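Local coordinates for protein putative modification methylase (Thermus thermophilus, PDB 2ZIG) that probably transfers a methyl group from S-adenosyl-L-methionine to the N4 amino group of cytosine in DNA, at residues A39-V44 / G236-D241; V44-P49 / D241-T246. All coordinates share one frame; numbering follows the deposited sequence.

Interaction 1. Residues A39-V44 / G236-D241; sequences ASVHLV and GDVVLD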
loop_
_atom_site.group_PDB
_atom_site.type_symbol
_atom_site.label_atom_id
_atom_site.label_comp_id
_atom_site.label_asym_id
_atom_site.label_seq_id
_atom_site.Cartn_x
_atom_site.Cartn_y
_atom_site.Cartn_z
ATOM N N ALA B 39 -12.264 -20.032 -15.906
ATOM C CA ALA B 39 -11.966 -20.861 -14.748
ATOM C C ALA B 39 -10.959 -21.962 -15.043
ATOM O O ALA B 39 -11.128 -23.091 -14.594
ATOM C CB ALA B 39 -13.247 -21.464 -14.204
ATOM N N SER B 40 -9.912 -21.633 -15.791
ATOM C CA SER B 40 -8.884 -22.609 -16.124
ATOM C C SER B 40 -7.532 -22.301 -15.471
ATOM O O SER B 40 -6.585 -23.067 -15.626
ATOM C CB SER B 40 -8.700 -22.683 -17.642
ATOM O OG SER B 40 -8.268 -21.440 -18.174
ATOM N N VAL B 41 -7.440 -21.183 -14.749
ATOM C CA VAL B 41 -6.187 -20.789 -14.100
ATOM C C VAL B 41 -6.338 -20.721 -12.585
ATOM O O VAL B 41 -7.321 -20.191 -12.072
ATOM C CB VAL B 41 -5.694 -19.426 -14.632
ATOM C CG1 VAL B 41 -4.495 -18.946 -13.824
ATOM C CG2 VAL B 41 -5.318 -19.556 -16.098
ATOM N N HIS B 42 -5.348 -21.248 -11.873
ATOM C CA HIS B 42 -5.398 -21.281 -10.414
ATOM C C HIS B 42 -4.725 -20.117 -9.701
ATOM O O HIS B 42 -5.193 -19.672 -8.659
ATOM C CB HIS B 42 -4.786 -22.593 -9.923
ATOM C CG HIS B 42 -5.375 -23.800 -10.579
ATOM N ND1 HIS B 42 -6.675 -24.203 -10.362
ATOM C CD2 HIS B 42 -4.864 -24.651 -11.499
ATOM C CE1 HIS B 42 -6.940 -25.250 -11.121
ATOM N NE2 HIS B 42 -5.859 -25.542 -11.821
ATOM N N LEU B 43 -3.625 -19.634 -10.264
ATOM C CA LEU B 43 -2.874 -18.540 -9.665
ATOM C C LEU B 43 -2.167 -17.722 -10.720
ATOM O O LEU B 43 -1.706 -18.257 -11.716
ATOM C CB LEU B 43 -1.818 -19.092 -8.702
ATOM C CG LEU B 43 -0.736 -18.130 -8.190
ATOM C CD1 LEU B 43 -1.383 -17.065 -7.322
ATOM C CD2 LEU B 43 0.315 -18.901 -7.390
ATOM N N VAL B 44 -2.078 -16.419 -10.482
ATOM C CA VAL B 44 -1.375 -15.514 -11.380
ATOM C C VAL B 44 -0.344 -14.711 -10.568
ATOM O O VAL B 44 -0.671 -14.109 -9.548
ATOM C CB VAL B 44 -2.342 -14.507 -12.051
ATOM C CG1 VAL B 44 -1.564 -13.557 -12.945
ATOM C CG2 VAL B 44 -3.405 -15.248 -12.852
ATOM N N GLY B 236 0.656 -29.324 -9.648
ATOM C CA GLY B 236 -0.290 -29.634 -10.705
ATOM C C GLY B 236 -1.139 -28.457 -11.174
ATOM O O GLY B 236 -1.646 -28.481 -12.297
ATOM N N ASP B 237 -1.307 -27.434 -10.331
ATOM C CA ASP B 237 -2.092 -26.253 -10.707
ATOM C C ASP B 237 -1.454 -25.492 -11.866
ATOM O O ASP B 237 -0.279 -25.693 -12.190
ATOM C CB ASP B 237 -2.223 -25.269 -9.541
ATOM C CG ASP B 237 -3.143 -25.757 -8.445
ATOM O OD1 ASP B 237 -3.868 -26.757 -8.651
ATOM O OD2 ASP B 237 -3.148 -25.118 -7.371
ATOM N N VAL B 238 -2.237 -24.604 -12.472
ATOM C CA VAL B 238 -1.783 -23.776 -13.581
ATOM C C VAL B 238 -1.433 -22.388 -13.040
ATOM O O VAL B 238 -2.274 -21.719 -12.433
ATOM C CB VAL B 238 -2.884 -23.613 -14.661
ATOM C CG1 VAL B 238 -2.373 -22.725 -15.795
ATOM C CG2 VAL B 238 -3.304 -24.985 -15.200
ATOM N N VAL B 239 -0.190 -21.974 -13.256
ATOM C CA VAL B 239 0.284 -20.671 -12.803
ATOM C C VAL B 239 0.488 -19.796 -14.028
ATOM O O VAL B 239 1.212 -20.167 -14.956
ATOM C CB VAL B 239 1.622 -20.792 -12.030
ATOM C CG1 VAL B 239 2.139 -19.402 -11.645
ATOM C CG2 VAL B 239 1.426 -21.639 -10.779
ATOM N N LEU B 240 -0.148 -18.631 -14.028
ATOM C CA LEU B 240 -0.059 -17.724 -15.159
ATOM C C LEU B 240 0.592 -16.382 -14.876
ATOM O O LEU B 240 0.368 -15.789 -13.828
ATOM C CB LEU B 240 -1.457 -17.459 -15.719
ATOM C CG LEU B 240 -1.555 -16.271 -16.684
ATOM C CD1 LEU B 240 -0.761 -16.568 -17.950
ATOM C CD2 LEU B 240 -2.999 -16.005 -17.022
ATOM N N ASP B 241 1.403 -15.919 -15.823
ATOM C CA ASP B 241 2.035 -14.605 -15.737
ATOM C C ASP B 241 1.749 -13.952 -17.098
ATOM O O ASP B 241 2.320 -14.348 -18.113
ATOM C CB ASP B 241 3.552 -14.720 -15.530
ATOM C CG ASP B 241 4.209 -13.371 -15.276
ATOM O OD1 ASP B 241 3.664 -12.348 -15.735
ATOM O OD2 ASP B 241 5.279 -13.320 -14.627
#

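Interaction 2. Residues V44-P49 / D241-T246; sequences VVTSPP and DPFAGT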
loop_
_atom_site.group_PDB
_atom_site.type_symbol
_atom_site.label_atom_id
_atom_site.label_comp_id
_atom_site.label_asym_id
_atom_site.label_seq_id
_atom_site.Cartn_x
_atom_site.Cartn_y
_atom_site.Cartn_z
ATOM N N VAL B 44 -2.078 -16.419 -10.482
ATOM C CA VAL B 44 -1.375 -15.514 -11.380
ATOM C C VAL B 44 -0.344 -14.711 -10.568
ATOM O O VAL B 44 -0.671 -14.109 -9.548
ATOM C CB VAL B 44 -2.342 -14.507 -12.051
ATOM C CG1 VAL B 44 -1.564 -13.557 -12.945
ATOM C CG2 VAL B 44 -3.405 -15.248 -12.852
ATOM N N VAL B 45 0.907 -14.720 -11.006
ATOM C CA VAL B 45 1.932 -13.938 -10.329
ATOM C C VAL B 45 2.548 -13.099 -11.424
ATOM O O VAL B 45 2.995 -13.631 -12.448
ATOM C CB VAL B 45 3.014 -14.820 -9.698
ATOM C CG1 VAL B 45 4.115 -13.941 -9.079
ATOM C CG2 VAL B 45 2.394 -15.716 -8.649
ATOM N N THR B 46 2.571 -11.788 -11.236
ATOM C CA THR B 46 3.138 -10.944 -12.271
ATOM C C THR B 46 3.479 -9.542 -11.805
ATOM O O THR B 46 3.106 -9.113 -10.716
ATOM C CB THR B 46 2.165 -10.838 -13.471
ATOM O OG1 THR B 46 2.795 -10.123 -14.542
ATOM C CG2 THR B 46 0.893 -10.106 -13.057
ATOM N N SER B 47 4.195 -8.834 -12.662
ATOM C CA SER B 47 4.591 -7.466 -12.399
ATOM C C SER B 47 4.161 -6.656 -13.620
ATOM O O SER B 47 4.463 -7.026 -14.760
ATOM C CB SER B 47 6.107 -7.390 -12.226
ATOM O OG SER B 47 6.506 -6.089 -11.841
ATOM N N PRO B 48 3.435 -5.551 -13.402
ATOM C CA PRO B 48 2.996 -4.731 -14.535
ATOM C C PRO B 48 4.204 -4.222 -15.314
ATOM O O PRO B 48 5.197 -3.803 -14.729
ATOM C CB PRO B 48 2.192 -3.617 -13.870
ATOM C CG PRO B 48 2.817 -3.510 -12.501
ATOM C CD PRO B 48 3.047 -4.946 -12.117
ATOM N N PRO B 49 4.137 -4.272 -16.651
ATOM C CA PRO B 49 5.241 -3.814 -17.500
ATOM C C PRO B 49 5.329 -2.303 -17.486
ATOM O O PRO B 49 4.988 -1.658 -18.476
ATOM C CB PRO B 49 4.845 -4.342 -18.872
ATOM C CG PRO B 49 3.356 -4.154 -18.853
ATOM C CD PRO B 49 2.973 -4.659 -17.469
ATOM N N ASP B 241 1.403 -15.919 -15.823
ATOM C CA ASP B 241 2.035 -14.605 -15.737
ATOM C C ASP B 241 1.749 -13.952 -17.098
ATOM O O ASP B 241 2.320 -14.348 -18.113
ATOM C CB ASP B 241 3.552 -14.720 -15.530
ATOM C CG ASP B 241 4.209 -13.371 -15.276
ATOM O OD1 ASP B 241 3.664 -12.348 -15.735
ATOM O OD2 ASP B 241 5.279 -13.320 -14.627
ATOM N N PRO B 242 0.847 -12.957 -17.134
ATOM C CA PRO B 242 0.447 -12.221 -18.342
ATOM C C PRO B 242 1.554 -11.333 -18.926
ATOM O O PRO B 242 1.477 -10.914 -20.089
ATOM C CB PRO B 242 -0.733 -11.377 -17.861
ATOM C CG PRO B 242 -1.225 -12.087 -16.648
ATOM C CD PRO B 242 0.037 -12.526 -15.984
ATOM N N PHE B 243 2.567 -11.032 -18.112
ATOM C CA PHE B 243 3.684 -10.187 -18.530
ATOM C C PHE B 243 4.973 -10.895 -18.147
ATOM O O PHE B 243 5.781 -10.370 -17.374
ATOM C CB PHE B 243 3.610 -8.833 -17.819
ATOM C CG PHE B 243 2.272 -8.157 -17.943
ATOM C CD1 PHE B 243 1.443 -8.021 -16.837
ATOM C CD2 PHE B 243 1.842 -7.655 -19.166
ATOM C CE1 PHE B 243 0.201 -7.392 -16.942
ATOM C CE2 PHE B 243 0.597 -7.022 -19.288
ATOM C CZ PHE B 243 -0.224 -6.891 -18.171
ATOM N N ALA B 244 5.163 -12.080 -18.723
ATOM C CA ALA B 244 6.291 -12.957 -18.423
ATOM C C ALA B 244 7.737 -12.472 -18.550
ATOM O O ALA B 244 8.608 -12.966 -17.832
ATOM C CB ALA B 244 6.126 -14.255 -19.202
ATOM N N GLY B 245 8.013 -11.529 -19.446
ATOM C CA GLY B 245 9.383 -11.069 -19.587
ATOM C C GLY B 245 10.282 -12.273 -19.817
ATOM O O GLY B 245 9.975 -13.113 -20.670
ATOM N N THR B 246 11.375 -12.383 -19.063
ATOM C CA THR B 246 12.270 -13.518 -19.240
ATOM C C THR B 246 11.773 -14.800 -18.577
ATOM O O THR B 246 12.515 -15.783 -18.481
ATOM C CB THR B 246 13.687 -13.215 -18.746
ATOM O OG1 THR B 246 13.628 -12.663 -17.428
ATOM C CG2 THR B 246 14.373 -12.242 -19.691
HETATM O O HOH W 1 6.044 -10.452 -14.619
#

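Interaction 1. Residues A39-V44 / G236-D241
Two parallel strands at the middle of the Rossmann-like methyltransferase sheet meet here, with L43 beside V239 and V44 beside L240. The shortest of the three backbone bonds runs from L240 N to L43 O, at 2.8 Å and nearly straight (169°). The strand 41-46 is interrupted before this point, where the chain turns a corner at H42. There V238 O takes two successive amide groups, H42 N at 3.2 Å and L43 N at 3.3 Å. One carbonyl thus pairs with both amides at the corner.

Side chains pack differently on the two faces. V44 and L240 lie side by side on one face and point the same way. V41 joins them at about a right angle to L240, with V41 CG1 3.9 Å from L240 CB. L43 and V239 take the other face and touch loosely.

At the start of the contact H42 reaches over to D237. Its CG is anti to the carbonyl carbon (chi1 -52°), which lays the ring across the D237 side chain. D237 CB is 3.6 Å from H42 CG. D237 OD1 sits over one ring face, offset toward the rim, and the ring and carboxylate planes are 33° apart. The carboxylate has further partners: F234 N bonds OD2, and R180 makes a salt bridge to OD1. An alanine in place of H42 would probably open a gap beside D237 and leave its carboxylate without the ring packed against it.

Strand 91-97 flanks strand 41-46 on its other edge, and V44 makes backbone bonds to R92 and V94 there. Helix 66-86 covers the face of V41, V44 and L240. On the opposite face L43 touches S233 and V239 touches R258.

Interaction 2. Residues V44-P49 / D241-T246
A single carboxylate oxygen, D241 OD1, is gripped from opposite faces of its plane by T46 OG1 and F243 N. The T46 hydroxyl donates at 2.7 Å, from 39° out of that plane. It gets there because T46 OG1 is anti to the backbone N (chi1 -174°). F243 N arrives on the anti side at 2.9 Å and closes an Asx turn at the start of the DPF sequence.

Water 1 bridges the two segments beside this carboxylate. It accepts from S47 N and lies 3.0 Å from D241 OD2 and 2.8 Å from F243 O. Both fit as acceptors, but the water has more acceptors nearby than protons to give, so the two bonds need not be made together.

Prolines pack around the polar centre. P49 CD sits over the middle of the F243 ring, 3.5 Å from its centroid, in a CH-pi contact close to the ring normal. P242 CB lies over the opposite face, toward the rim. T46 OG1 touches the ring edge at CD1. P242 CD touches both V44 CG1 (3.6 Å) and T46 CB (3.7 Å).

T249 OG1 binds D241 OD2, so both carboxylate oxygens have partners in this buried place. Together with the two bonds on OD1, it probably holds the carboxylate against rotation. One acidic group thus joins the end of strand 41-46 to the Asx turn at D241-F243.

In the fold
Interactions 1 and 2 follow one another along the chain, and their centres are about 13 Å apart. They share V44 and D241. A probable hydrogen bond from V45 N to L240 O (3.1 Å) carries the pairing from one to the other. Interaction 2 takes over at the C-terminal ends of the two strands and the loops that follow. These hold the SPP and DPFAGT sequences, which match amino-methyltransferase motifs that in relatives serve catalysis and cofactor binding respectively; similar roles are likely here. T246 binds S-adenosyl-L-methionine, which is absent from this chain. The F243 side chain is about 4 Å from that of A29, another binding residue, while L240 is about 8 Å from it, side chain to side chain.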